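Local atomic coordinates of epidermin leader peptide processing serine protease EpiP (Staphylococcus aureus subsp. aureus, PDB entry 3QFH), a protein that probably cleaves the leader peptide from a lantibiotic precursor of the epidermin type, acting as a subtilisin-like serine endopeptidase. Residues 113-116 against 117-120; 204-208 against 209-213; 353-356 against 357-361; 405-408 against 409-413; 422-425 against 426-429. All coordinates share one frame; numbering follows the deposited sequence.

Contact 1 of 5, residues 113-116 against 117-120. With SO4 (sulfate ion), chain N.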
loop_
_atom_site.group_PDB
_atom_site.type_symbol
_atom_site.label_atom_id
_atom_site.label_comp_id
_atom_site.label_asym_id
_atom_site.label_seq_id
_atom_site.Cartn_x
_atom_site.Cartn_y
_atom_site.Cartn_z
ATOM N N ALA A 113 -3.095 16.258 21.164
ATOM C CA ALA A 113 -4.378 16.292 21.888
ATOM C C ALA A 113 -5.344 15.181 21.460
ATOM O O ALA A 113 -6.134 14.728 22.267
ATOM C CB ALA A 113 -5.058 17.656 21.752
ATOM N N SER A 114 -5.279 14.729 20.207
ATOM C CA SER A 114 -6.203 13.691 19.771
ATOM C C SER A 114 -5.959 12.325 20.459
ATOM O O SER A 114 -6.883 11.489 20.517
ATOM C CB SER A 114 -6.224 13.547 18.254
ATOM O OG SER A 114 -5.053 12.957 17.775
ATOM N N TYR A 115 -4.762 12.102 21.009
ATOM C CA TYR A 115 -4.506 10.841 21.721
ATOM C C TYR A 115 -5.313 10.742 23.025
ATOM O O TYR A 115 -5.402 9.660 23.606
ATOM C CB TYR A 115 -3.013 10.606 21.995
ATOM C CG TYR A 115 -2.206 10.424 20.728
ATOM C CD1 TYR A 115 -2.338 9.277 19.956
ATOM C CD2 TYR A 115 -1.328 11.394 20.296
ATOM C CE1 TYR A 115 -1.612 9.109 18.788
ATOM C CE2 TYR A 115 -0.601 11.233 19.128
ATOM C CZ TYR A 115 -0.746 10.093 18.382
ATOM O OH TYR A 115 -0.015 9.941 17.221
ATOM N N ASP A 116 -5.892 11.846 23.496
ATOM C CA ASP A 116 -6.743 11.769 24.697
ATOM C C ASP A 116 -8.195 11.430 24.343
ATOM O O ASP A 116 -9.008 11.225 25.225
ATOM C CB ASP A 116 -6.663 13.069 25.499
ATOM C CG ASP A 116 -5.255 13.332 26.030
ATOM O OD1 ASP A 116 -4.657 12.398 26.614
ATOM O OD2 ASP A 116 -4.743 14.461 25.861
ATOM N N ASP A 117 -8.493 11.358 23.048
ATOM C CA ASP A 117 -9.832 11.052 22.544
ATOM C C ASP A 117 -9.875 9.691 21.833
ATOM O O ASP A 117 -10.804 9.419 21.083
ATOM C CB ASP A 117 -10.246 12.144 21.544
ATOM C CG ASP A 117 -10.207 13.550 22.158
ATOM O OD1 ASP A 117 -10.646 13.692 23.311
ATOM O OD2 ASP A 117 -9.751 14.504 21.490
ATOM N N LEU A 118 -8.867 8.845 22.041
ATOM C CA LEU A 118 -8.836 7.531 21.384
ATOM C C LEU A 118 -9.966 6.643 21.898
ATOM O O LEU A 118 -10.399 6.815 23.025
ATOM C CB LEU A 118 -7.516 6.813 21.642
ATOM C CG LEU A 118 -6.253 7.413 21.017
ATOM C CD1 LEU A 118 -5.023 6.677 21.529
ATOM C CD2 LEU A 118 -6.327 7.367 19.514
ATOM N N PRO A 119 -10.438 5.693 21.067
ATOM C CA PRO A 119 -11.470 4.774 21.532
ATOM C C PRO A 119 -10.933 4.010 22.742
ATOM O O PRO A 119 -9.726 3.854 22.873
ATOM C CB PRO A 119 -11.669 3.809 20.350
ATOM C CG PRO A 119 -11.019 4.440 19.191
ATOM C CD PRO A 119 -10.000 5.390 19.694
ATOM N N LYS A 120 -11.815 3.533 23.605
ATOM C CA LYS A 120 -11.383 2.806 24.794
ATOM C C LYS A 120 -10.878 1.409 24.389
ATOM O O LYS A 120 -9.970 0.880 25.017
ATOM C CB LYS A 120 -12.532 2.705 25.806
ATOM C CG LYS A 120 -12.093 2.854 27.247
ATOM C CD LYS A 120 -11.467 4.272 27.475
ATOM C CE LYS A 120 -11.055 4.493 28.926
ATOM N NZ LYS A 120 -12.218 4.386 29.854
HETATM S S SO4 N . -15.124 2.374 23.363
HETATM O O1 SO4 N . -14.238 1.497 22.590
HETATM O O2 SO4 N . -14.575 3.732 23.432
HETATM O O3 SO4 N . -16.442 2.441 22.742
HETATM O O4 SO4 N . -15.273 1.842 24.713
HETATM O O HOH W 1 -7.833 8.374 25.044
#
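S114 and D117 are joined by the backbone bond of a short 3-10 turn, in the loop between helix 103-108 and strand 126-130 of this subtilisin-like protease. D117 N donates to S114 O at 3.0 Å, with an N-H...O angle of 155°. The donor stands well above the carbonyl plane of S114, as the tight turn requires. Within 113-116 the same pattern is set one residue earlier by D116 N and A113 O. A water carries the link a step further. It donates to Y115 O and accepts a weak bond from L118 N.

The apolar contact is between Y115 and L118, whose side chains run side by side in the same direction. L118 CD1 comes to the edge of the Y115 ring, 4.1 Å from CD1 of that ring. L118 CG rests 3.5 Å from Y115 O. A113, S114 and D117 pack on Y436 of helix 435-439, while L118 and P119 beyond the turn rest on L395 of helix 382-400.

The polar ends are held by other parts of the chain. Y115 OH bonds to G193 O, and D116 OD1 makes a salt bridge with R92. The carboxylate of D117 turns back beside its own backbone N (chi1 -57°), and OD2 bonds to N440 ND2.

A sulfate ion, probably from the crystallisation liquor, binds at the end of 117-120. It is also bound by H121 N. K120 N donates to its O2 at 2.8 Å in a nearly straight bond of 169°.

Contact 2 of 5, residues 204-208 against 209-213. With SO4 (sulfate ion), chain O.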
loop_
_atom_site.group_PDB
_atom_site.type_symbol
_atom_site.label_atom_id
_atom_site.label_comp_id
_atom_site.label_asym_id
_atom_site.label_seq_id
_atom_site.Cartn_x
_atom_site.Cartn_y
_atom_site.Cartn_z
ATOM N N ARG A 204 4.225 -9.815 4.061
ATOM C CA ARG A 204 5.469 -9.615 3.324
ATOM C C ARG A 204 5.382 -10.092 1.880
ATOM O O ARG A 204 5.083 -11.246 1.614
ATOM C CB ARG A 204 6.650 -10.279 4.038
ATOM C CG ARG A 204 7.984 -9.988 3.344
ATOM C CD ARG A 204 9.183 -10.389 4.205
ATOM N NE ARG A 204 9.359 -11.837 4.308
ATOM C CZ ARG A 204 10.147 -12.568 3.517
ATOM N NH1 ARG A 204 10.823 -12.016 2.527
ATOM N NH2 ARG A 204 10.246 -13.875 3.711
ATOM N N VAL A 205 5.666 -9.162 0.977
ATOM C CA VAL A 205 5.641 -9.380 -0.460
ATOM C C VAL A 205 6.982 -9.024 -1.126
ATOM O O VAL A 205 7.059 -8.952 -2.332
ATOM C CB VAL A 205 4.465 -8.617 -1.103
ATOM C CG1 VAL A 205 3.145 -9.116 -0.480
ATOM C CG2 VAL A 205 4.606 -7.076 -0.932
ATOM N N PHE A 206 8.023 -8.793 -0.327
ATOM C CA PHE A 206 9.357 -8.553 -0.855
ATOM C C PHE A 206 10.363 -9.422 -0.145
ATOM O O PHE A 206 10.298 -9.598 1.078
ATOM C CB PHE A 206 9.835 -7.125 -0.637
ATOM C CG PHE A 206 9.202 -6.103 -1.529
ATOM C CD1 PHE A 206 9.797 -5.765 -2.743
ATOM C CD2 PHE A 206 8.060 -5.423 -1.128
ATOM C CE1 PHE A 206 9.235 -4.794 -3.562
ATOM C CE2 PHE A 206 7.495 -4.444 -1.942
ATOM C CZ PHE A 206 8.087 -4.132 -3.161
ATOM N N GLY A 207 11.285 -9.971 -0.923
ATOM C CA GLY A 207 12.430 -10.672 -0.387
ATOM C C GLY A 207 13.499 -9.594 -0.333
ATOM O O GLY A 207 13.342 -8.599 0.362
ATOM N N SER A 208 14.577 -9.780 -1.089
ATOM C CA SER A 208 15.641 -8.785 -1.178
ATOM C C SER A 208 15.621 -8.140 -2.560
ATOM O O SER A 208 16.307 -7.163 -2.801
ATOM C CB SER A 208 16.990 -9.460 -0.961
ATOM O OG SER A 208 16.957 -10.254 0.219
ATOM N N LYS A 209 14.824 -8.707 -3.459
ATOM C CA LYS A 209 14.735 -8.267 -4.832
ATOM C C LYS A 209 13.403 -7.532 -5.096
ATOM O O LYS A 209 12.953 -6.706 -4.273
ATOM C CB LYS A 209 14.873 -9.494 -5.749
ATOM C CG LYS A 209 16.184 -10.280 -5.631
ATOM C CD LYS A 209 17.311 -9.720 -6.508
ATOM C CE LYS A 209 17.714 -8.289 -6.158
ATOM N NZ LYS A 209 18.974 -7.844 -6.878
ATOM N N LYS A 210 12.780 -7.824 -6.240
ATOM C CA LYS A 210 11.527 -7.186 -6.617
ATOM C C LYS A 210 10.325 -7.975 -6.106
ATOM O O LYS A 210 10.453 -9.072 -5.569
ATOM C CB LYS A 210 11.453 -7.043 -8.150
ATOM C CG LYS A 210 12.551 -6.160 -8.737
ATOM C CD LYS A 210 12.461 -6.068 -10.257
ATOM C CE LYS A 210 13.535 -5.135 -10.804
ATOM N NZ LYS A 210 13.497 -4.987 -12.298
ATOM N N THR A 211 9.157 -7.382 -6.270
ATOM C CA THR A 211 7.903 -8.022 -5.898
ATOM C C THR A 211 7.158 -8.348 -7.197
ATOM O O THR A 211 7.549 -7.898 -8.276
ATOM C CB THR A 211 7.060 -7.096 -5.001
ATOM O OG1 THR A 211 5.911 -7.798 -4.500
ATOM C CG2 THR A 211 6.612 -5.849 -5.778
ATOM N N GLU A 212 6.115 -9.164 -7.093
ATOM C CA GLU A 212 5.260 -9.504 -8.228
ATOM C C GLU A 212 3.892 -8.958 -7.860
ATOM O O GLU A 212 3.489 -9.061 -6.694
ATOM C CB GLU A 212 5.137 -11.022 -8.402
ATOM C CG GLU A 212 6.378 -11.781 -8.897
ATOM C CD GLU A 212 6.552 -11.774 -10.419
ATOM O OE1 GLU A 212 6.143 -10.805 -11.083
ATOM O OE2 GLU A 212 7.123 -12.747 -10.953
ATOM N N LEU A 213 3.168 -8.383 -8.824
ATOM C CA LEU A 213 1.831 -7.871 -8.530
ATOM C C LEU A 213 0.904 -9.004 -8.086
ATOM O O LEU A 213 -0.026 -8.780 -7.323
ATOM C CB LEU A 213 1.229 -7.084 -9.707
ATOM C CG LEU A 213 1.852 -5.706 -9.977
ATOM C CD1 LEU A 213 1.193 -5.048 -11.188
ATOM C CD2 LEU A 213 1.740 -4.793 -8.780
HETATM S S SO4 O . 22.073 -7.631 -5.428
HETATM O O1 SO4 O . 23.167 -8.588 -5.325
HETATM O O2 SO4 O . 21.822 -7.344 -6.838
HETATM O O3 SO4 O . 20.870 -8.211 -4.825
HETATM O O4 SO4 O . 22.417 -6.400 -4.727
HETATM O O HOH W 2 12.080 -10.156 -3.535
#
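F206 and T211 face each other across a chain reversal, in the loop that links strand 200-204 of the parallel sheet to helix 213-225 of the subtilisin-like fold. F206 lies near the probable Ser-His-Asp triad without touching it. K209 stands at the bend. Its carbonyl O lies at the edge of the F206 ring, in the ring plane and 3.6 Å from CD1, and also accepts a bond from K175 NZ. Its side chain is bent at chi2 and chi3 and leads away from the turn. There NZ meets a sulfate ion, likely picked up from the crystallisation solution, bonding to O3 at 2.8 Å and more weakly to O2.

K210 points its side chain away and takes part through its backbone. One water sits inside the bend and is held by three bonds. It accepts from G207 N and K209 N and donates to K210 O at 2.8 Å. On the first arm R204 NH1 donates to F206 O and also pairs with E164.

T211 closes the reversal through CB, its methyl and its hydroxyl. CB lies over one face of F206, 3.7 Å from the ring centroid and 19° off the normal, in a CH-pi contact. CG2 reaches the far end of the ring, 3.5 Å from CZ. The hydroxyl lies anti to the backbone N (chi1 -173°), which brings it to V205. T211 OG1 donates to V205 O at 2.7 Å, 29° out of the carbonyl plane.

E212 is the N-cap residue of helix 213-225. Its carboxylate leads away from the reversal, where OE2 meets R158 NE in a salt bridge and Q55 NE2 in a hydrogen bond.

Contact 3 of 5, residues 353-356 against 357-361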
loop_
_atom_site.group_PDB
_atom_site.type_symbol
_atom_site.label_atom_id
_atom_site.label_comp_id
_atom_site.label_asym_id
_atom_site.label_seq_id
_atom_site.Cartn_x
_atom_site.Cartn_y
_atom_site.Cartn_z
ATOM N N VAL A 353 23.434 19.048 0.089
ATOM C CA VAL A 353 23.554 18.045 1.148
ATOM C C VAL A 353 24.103 18.566 2.481
ATOM O O VAL A 353 23.499 18.360 3.523
ATOM C CB VAL A 353 24.441 16.869 0.668
ATOM C CG1 VAL A 353 24.686 15.875 1.795
ATOM C CG2 VAL A 353 23.800 16.181 -0.526
ATOM N N ASP A 354 25.244 19.229 2.429
ATOM C CA ASP A 354 25.915 19.724 3.639
ATOM C C ASP A 354 24.975 20.543 4.529
ATOM O O ASP A 354 24.677 20.158 5.656
ATOM C CB ASP A 354 27.163 20.542 3.243
ATOM C CG ASP A 354 27.921 21.100 4.447
ATOM O OD1 ASP A 354 27.475 20.887 5.609
ATOM O OD2 ASP A 354 28.969 21.758 4.232
ATOM N N LYS A 355 24.487 21.656 3.998
ATOM C CA LYS A 355 23.603 22.538 4.750
ATOM C C LYS A 355 22.303 21.846 5.171
ATOM O O LYS A 355 21.792 22.094 6.272
ATOM C CB LYS A 355 23.345 23.800 3.925
ATOM C CG LYS A 355 22.432 24.817 4.569
ATOM C CD LYS A 355 22.527 26.200 3.876
ATOM C CE LYS A 355 21.593 27.217 4.567
ATOM N NZ LYS A 355 21.617 28.549 3.924
ATOM N N TRP A 356 21.791 20.949 4.317
ATOM C CA TRP A 356 20.563 20.226 4.597
ATOM C C TRP A 356 20.659 19.335 5.839
ATOM O O TRP A 356 19.742 19.323 6.682
ATOM C CB TRP A 356 20.174 19.387 3.365
ATOM C CG TRP A 356 18.935 18.513 3.476
ATOM C CD1 TRP A 356 17.632 18.924 3.443
ATOM C CD2 TRP A 356 18.895 17.078 3.512
ATOM N NE1 TRP A 356 16.790 17.845 3.514
ATOM C CE2 TRP A 356 17.538 16.698 3.546
ATOM C CE3 TRP A 356 19.878 16.078 3.544
ATOM C CZ2 TRP A 356 17.139 15.370 3.611
ATOM C CZ3 TRP A 356 19.476 14.759 3.616
ATOM C CH2 TRP A 356 18.123 14.416 3.656
ATOM N N MET A 357 21.749 18.589 5.968
ATOM C CA MET A 357 21.861 17.648 7.103
ATOM C C MET A 357 22.455 18.262 8.363
ATOM O O MET A 357 22.198 17.783 9.455
ATOM C CB MET A 357 22.660 16.377 6.710
ATOM C CG MET A 357 24.113 16.574 6.348
ATOM S SD MET A 357 25.051 15.013 6.117
ATOM C CE MET A 357 25.006 14.341 7.789
ATOM N N ASN A 358 23.247 19.316 8.207
ATOM C CA ASN A 358 23.943 19.928 9.343
ATOM C C ASN A 358 23.342 21.224 9.877
ATOM O O ASN A 358 23.734 21.655 10.943
ATOM C CB ASN A 358 25.408 20.175 8.985
ATOM C CG ASN A 358 26.178 18.894 8.762
ATOM O OD1 ASN A 358 26.011 17.905 9.492
ATOM N ND2 ASN A 358 27.043 18.904 7.756
ATOM N N GLU A 359 22.414 21.833 9.145
ATOM C CA GLU A 359 21.755 23.064 9.616
ATOM C C GLU A 359 20.260 22.891 9.882
ATOM O O GLU A 359 19.489 23.842 9.826
ATOM C CB GLU A 359 22.029 24.241 8.685
ATOM C CG GLU A 359 23.512 24.622 8.604
ATOM C CD GLU A 359 23.744 25.956 7.884
ATOM O OE1 GLU A 359 22.761 26.699 7.652
ATOM O OE2 GLU A 359 24.907 26.268 7.551
ATOM N N GLY A 360 19.847 21.660 10.157
ATOM C CA GLY A 360 18.490 21.393 10.588
ATOM C C GLY A 360 17.369 21.207 9.583
ATOM O O GLY A 360 16.254 20.853 9.978
ATOM N N TYR A 361 17.640 21.376 8.296
ATOM C CA TYR A 361 16.557 21.316 7.313
ATOM C C TYR A 361 15.929 19.916 7.141
ATOM O O TYR A 361 14.700 19.780 7.071
ATOM C CB TYR A 361 17.013 21.893 5.985
ATOM C CG TYR A 361 17.416 23.357 6.056
ATOM C CD1 TYR A 361 16.459 24.375 6.038
ATOM C CD2 TYR A 361 18.753 23.722 6.120
ATOM C CE1 TYR A 361 16.840 25.728 6.090
ATOM C CE2 TYR A 361 19.141 25.062 6.173
ATOM C CZ TYR A 361 18.183 26.056 6.160
ATOM O OH TYR A 361 18.586 27.372 6.214
#
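M357 N and N358 N close the last helical turn on V353 O and D354 O, both at 3.0 Å and nearly along the C=O axis, while E359 N reaches K355 O from above its carbonyl plane. M357 N also makes a weak bond to D354 O.

D354 and N358 add a side-chain link one turn apart. D354 has CG anti to N (chi1 180°), which brings its carboxylate up to N358. N358 ND2 donates to D354 OD1 at 3.0 Å. The carboxylate is met on its anti side, 32° out of its plane, while the acceptor lies close to the amide plane of N358. The two flat groups are almost perpendicular, 82° apart. These bonds lie at the C-terminal end of helix 346-358. E359 leaves the helical path and G360, at positive phi, turns the chain toward helix 361-365.

K355 is fully extended and runs aslant over E359 and Y361. Its CE lies 3.3 Å from E359 OE1 and 3.4 Å from Y361 OH. K355 NZ is 4.3 Å from E359 OE1, too far for a salt bridge. K355 O sits at the edge of the Y361 ring, in its plane. W356 and Y361 pass antiparallel to one another, and W356 CD1 comes 4.0 Å from Y361 CB. W356 NE1 bonds to E365 OE1.

Contact 4 of 5, residues 405-408 against 409-413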
loop_
_atom_site.group_PDB
_atom_site.type_symbol
_atom_site.label_atom_id
_atom_site.label_comp_id
_atom_site.label_asym_id
_atom_site.label_seq_id
_atom_site.Cartn_x
_atom_site.Cartn_y
_atom_site.Cartn_z
ATOM N N HIS A 405 -20.269 -1.483 8.592
ATOM C CA HIS A 405 -20.355 -0.583 7.427
ATOM C C HIS A 405 -19.116 0.296 7.255
ATOM O O HIS A 405 -19.162 1.515 7.422
ATOM C CB HIS A 405 -21.606 0.269 7.539
ATOM C CG HIS A 405 -22.852 -0.541 7.620
ATOM N ND1 HIS A 405 -23.470 -1.065 6.506
ATOM C CD2 HIS A 405 -23.577 -0.954 8.687
ATOM C CE1 HIS A 405 -24.536 -1.751 6.880
ATOM N NE2 HIS A 405 -24.620 -1.704 8.199
ATOM N N PRO A 406 -18.005 -0.321 6.876
ATOM C CA PRO A 406 -16.736 0.398 6.696
ATOM C C PRO A 406 -16.755 1.590 5.718
ATOM O O PRO A 406 -15.958 2.481 5.899
ATOM C CB PRO A 406 -15.765 -0.703 6.248
ATOM C CG PRO A 406 -16.632 -1.827 5.808
ATOM C CD PRO A 406 -17.849 -1.762 6.647
ATOM N N ASP A 407 -17.662 1.633 4.738
ATOM C CA ASP A 407 -17.740 2.802 3.832
ATOM C C ASP A 407 -18.152 4.051 4.607
ATOM O O ASP A 407 -17.799 5.162 4.209
ATOM C CB ASP A 407 -18.703 2.581 2.650
ATOM C CG ASP A 407 -18.768 3.804 1.681
ATOM O OD1 ASP A 407 -17.780 4.592 1.582
ATOM O OD2 ASP A 407 -19.819 3.978 1.004
ATOM N N LYS A 408 -18.909 3.872 5.698
ATOM C CA LYS A 408 -19.284 4.989 6.559
ATOM C C LYS A 408 -18.037 5.598 7.195
ATOM O O LYS A 408 -18.038 6.769 7.542
ATOM C CB LYS A 408 -20.239 4.567 7.682
ATOM C CG LYS A 408 -21.611 4.085 7.247
ATOM C CD LYS A 408 -22.482 3.868 8.473
ATOM C CE LYS A 408 -23.826 3.269 8.110
ATOM N NZ LYS A 408 -24.622 2.990 9.313
ATOM N N ALA A 409 -17.001 4.789 7.403
ATOM C CA ALA A 409 -15.732 5.287 7.956
ATOM C C ALA A 409 -15.053 6.177 6.934
ATOM O O ALA A 409 -14.523 7.234 7.264
ATOM C CB ALA A 409 -14.808 4.135 8.332
ATOM N N ILE A 410 -15.066 5.734 5.685
ATOM C CA ILE A 410 -14.470 6.510 4.594
ATOM C C ILE A 410 -15.194 7.852 4.450
ATOM O O ILE A 410 -14.553 8.872 4.352
ATOM C CB ILE A 410 -14.532 5.747 3.274
ATOM C CG1 ILE A 410 -13.730 4.454 3.387
ATOM C CG2 ILE A 410 -13.999 6.594 2.126
ATOM C CD1 ILE A 410 -13.940 3.502 2.218
ATOM N N GLU A 411 -16.531 7.846 4.478
ATOM C CA GLU A 411 -17.292 9.093 4.345
ATOM C C GLU A 411 -17.083 10.031 5.523
ATOM O O GLU A 411 -17.047 11.232 5.344
ATOM C CB GLU A 411 -18.791 8.833 4.097
ATOM C CG GLU A 411 -19.021 8.179 2.721
ATOM C CD GLU A 411 -18.356 8.978 1.565
ATOM O OE1 GLU A 411 -18.566 10.209 1.489
ATOM O OE2 GLU A 411 -17.626 8.376 0.740
ATOM N N LEU A 412 -16.952 9.481 6.724
ATOM C CA LEU A 412 -16.682 10.297 7.893
ATOM C C LEU A 412 -15.269 10.920 7.738
ATOM O O LEU A 412 -15.081 12.128 7.948
ATOM C CB LEU A 412 -16.830 9.463 9.167
ATOM C CG LEU A 412 -16.805 10.232 10.490
ATOM C CD1 LEU A 412 -17.599 9.486 11.565
ATOM C CD2 LEU A 412 -15.370 10.549 10.953
ATOM N N LEU A 413 -14.303 10.109 7.315
ATOM C CA LEU A 413 -12.950 10.604 7.077
ATOM C C LEU A 413 -12.996 11.772 6.082
ATOM O O LEU A 413 -12.475 12.850 6.344
ATOM C CB LEU A 413 -12.041 9.475 6.551
ATOM C CG LEU A 413 -10.615 9.862 6.144
ATOM C CD1 LEU A 413 -9.773 10.163 7.363
ATOM C CD2 LEU A 413 -9.941 8.780 5.310
#
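P406 O takes two backbone donors from the next turn. A409 N bonds to it at 2.9 Å, from well above the carbonyl plane. I410 N makes a longer, weak bond at 3.4 Å. A409 CB is drawn into the same tight first turn, 3.2 Å from P406 O. The following bonds are regular: E411 N donates to D407 O with an angle of 161°, and L412 N to K408 O at 3.0 Å.

The side chains touch along one flank. D407 has its CG anti to the backbone N (chi1 -179°), which swings the carboxylate forward along the helix. OD1 then lies 3.8 Å from I410 CB, the two side chains crossing at about a right angle. D407 and E411, one turn apart, run alongside and point the same way. D407 OD1 and E411 OE2 are 3.9 Å apart, with their carboxylate planes 77° from each other. Two acids this close would probably repel, and may raise the pKa of one of them.

A409 packs inward against I397 of helix 382-400. P406 and I410 rest on I273 of strand 273-277. The pattern, with a proline near the start and a tight bond passing into i to i+4 bonds, is typical of the first turn of an alpha-helix, here helix 406-416 of the subtilisin-like fold.

Contact 5 of 5, residues 422-425 against 426-429. With EDO (1,2-ethanediol), chain J.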
loop_
_atom_site.group_PDB
_atom_site.type_symbol
_atom_site.label_atom_id
_atom_site.label_comp_id
_atom_site.label_asym_id
_atom_site.label_seq_id
_atom_site.Cartn_x
_atom_site.Cartn_y
_atom_site.Cartn_z
ATOM N N ASN A 422 -7.239 23.234 2.357
ATOM C CA ASN A 422 -6.392 22.752 1.252
ATOM C C ASN A 422 -7.180 22.619 -0.037
ATOM O O ASN A 422 -8.233 21.964 -0.072
ATOM C CB ASN A 422 -5.827 21.365 1.593
ATOM C CG ASN A 422 -5.451 21.233 3.056
ATOM O OD1 ASN A 422 -6.138 20.545 3.812
ATOM N ND2 ASN A 422 -4.404 21.929 3.472
ATOM N N LYS A 423 -6.641 23.205 -1.103
ATOM C CA LYS A 423 -7.264 23.175 -2.420
ATOM C C LYS A 423 -6.201 23.352 -3.495
ATOM O O LYS A 423 -5.143 23.884 -3.214
ATOM C CB LYS A 423 -8.321 24.280 -2.544
ATOM C CG LYS A 423 -7.846 25.724 -2.389
ATOM C CD LYS A 423 -7.337 26.010 -0.967
ATOM C CE LYS A 423 -7.360 27.513 -0.623
ATOM N NZ LYS A 423 -7.112 27.734 0.854
ATOM N N PRO A 424 -6.492 22.938 -4.740
ATOM C CA PRO A 424 -7.715 22.347 -5.253
ATOM C C PRO A 424 -7.868 20.867 -4.990
ATOM O O PRO A 424 -6.917 20.204 -4.578
ATOM C CB PRO A 424 -7.613 22.602 -6.765
ATOM C CG PRO A 424 -6.209 22.646 -7.039
ATOM C CD PRO A 424 -5.544 23.228 -5.828
ATOM N N PHE A 425 -9.077 20.359 -5.251
ATOM C CA PHE A 425 -9.419 18.957 -5.042
ATOM C C PHE A 425 -8.509 18.049 -5.871
ATOM O O PHE A 425 -8.112 16.969 -5.425
ATOM C CB PHE A 425 -10.901 18.704 -5.394
ATOM C CG PHE A 425 -11.439 17.375 -4.886
ATOM C CD1 PHE A 425 -11.176 16.188 -5.565
ATOM C CD2 PHE A 425 -12.224 17.324 -3.735
ATOM C CE1 PHE A 425 -11.673 14.941 -5.089
ATOM C CE2 PHE A 425 -12.740 16.108 -3.256
ATOM C CZ PHE A 425 -12.461 14.910 -3.935
ATOM N N SER A 426 -8.160 18.488 -7.074
ATOM C CA SER A 426 -7.290 17.688 -7.949
ATOM C C SER A 426 -5.934 17.402 -7.311
ATOM O O SER A 426 -5.280 16.450 -7.693
ATOM C CB SER A 426 -7.112 18.371 -9.297
ATOM O OG SER A 426 -6.541 19.644 -9.133
ATOM N N ARG A 427 -5.520 18.209 -6.332
ATOM C CA ARG A 427 -4.247 17.985 -5.661
ATOM C C ARG A 427 -4.362 17.359 -4.264
ATOM O O ARG A 427 -3.585 16.450 -3.943
ATOM C CB ARG A 427 -3.438 19.283 -5.584
ATOM C CG ARG A 427 -3.271 19.953 -6.935
ATOM C CD ARG A 427 -2.157 20.961 -6.921
ATOM N NE ARG A 427 -0.865 20.281 -6.938
ATOM C CZ ARG A 427 0.316 20.873 -6.789
ATOM N NH1 ARG A 427 0.395 22.185 -6.588
ATOM N NH2 ARG A 427 1.424 20.140 -6.827
ATOM N N TYR A 428 -5.337 17.819 -3.464
ATOM C CA TYR A 428 -5.505 17.369 -2.075
ATOM C C TYR A 428 -6.689 16.453 -1.802
ATOM O O TYR A 428 -6.826 15.931 -0.678
ATOM C CB TYR A 428 -5.659 18.591 -1.150
ATOM C CG TYR A 428 -4.481 19.523 -1.213
ATOM C CD1 TYR A 428 -3.372 19.334 -0.385
ATOM C CD2 TYR A 428 -4.443 20.549 -2.137
ATOM C CE1 TYR A 428 -2.274 20.175 -0.453
ATOM C CE2 TYR A 428 -3.346 21.391 -2.219
ATOM C CZ TYR A 428 -2.265 21.194 -1.375
ATOM O OH TYR A 428 -1.187 22.026 -1.465
ATOM N N GLY A 429 -7.549 16.278 -2.797
ATOM C CA GLY A 429 -8.740 15.504 -2.607
ATOM C C GLY A 429 -9.557 16.285 -1.598
ATOM O O GLY A 429 -9.611 17.509 -1.674
HETATM C C1 EDO J . -10.709 21.911 -8.423
HETATM O O1 EDO J . -10.056 20.632 -8.443
HETATM C C2 EDO J . -11.781 21.953 -7.334
HETATM O O2 EDO J . -11.214 22.314 -6.062
HETATM O O HOH W 3 -9.593 20.242 -1.837
#
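N422 CB lies over one face of the Y428 ring, 3.9 Å from its centroid and 24° off the normal, in a CH-pi contact. A second CH-pi contact is made at the end of the turn: G429 CA stands 3.7 Å from the centroid of F425, only 5° off the normal. F425 has CG anti to its own N (chi1 -166°), and this lays the ring against the G429 backbone. P424 and R427 run side by side, with CG to CG at 4.0 Å.

Backbone bonds hold these groups in place, in a one-turn helix of the subtilisin-like domain. P424, after a cis peptide bond, is its N-cap residue, and P424 O accepts from two donors. Y428 N comes in the carbonyl plane at 3.1 Å, and R427 N from above it at 3.0 Å. G429 N then closes on F425 O at 2.8 Å, where positive phi takes the chain out of the helix. A water donates to both N422 O and G429 O. At the helix start F425 N and S426 N bond to the two oxygens of an ethanediol, a probable crystallisation additive.

Further out, N422 OD1 bonds to E432 N, and Y428 OH to L325 N. R427 makes a cation-pi contact with F331, and F425 meets H430 edge-to-face. Short helix 425-428, the next after 406-416, packs against the loop between strands 314-319 and 338-341.

How the contacts relate
The five contacts follow one another in series along the chain, and none touches another. Contacts 4 and 5 come nearest by closest atoms, about 9 Å, with centres 20 Å apart; their helices, 406-416 and 425-428, are consecutive. Contact 1 lies on the same side of the chain's centre as contact 4, centres 19 Å apart, and both pack on helix 382-400. That helix carries S383, which with H177 and D130 probably forms the subtilisin-type triad. Contact 2, across the chain's centre from contacts 1, 4 and 5, lies near this probable site through F206, without touching it. Contact 3 is a surface contact, centred 31 Å from the centre of the chain.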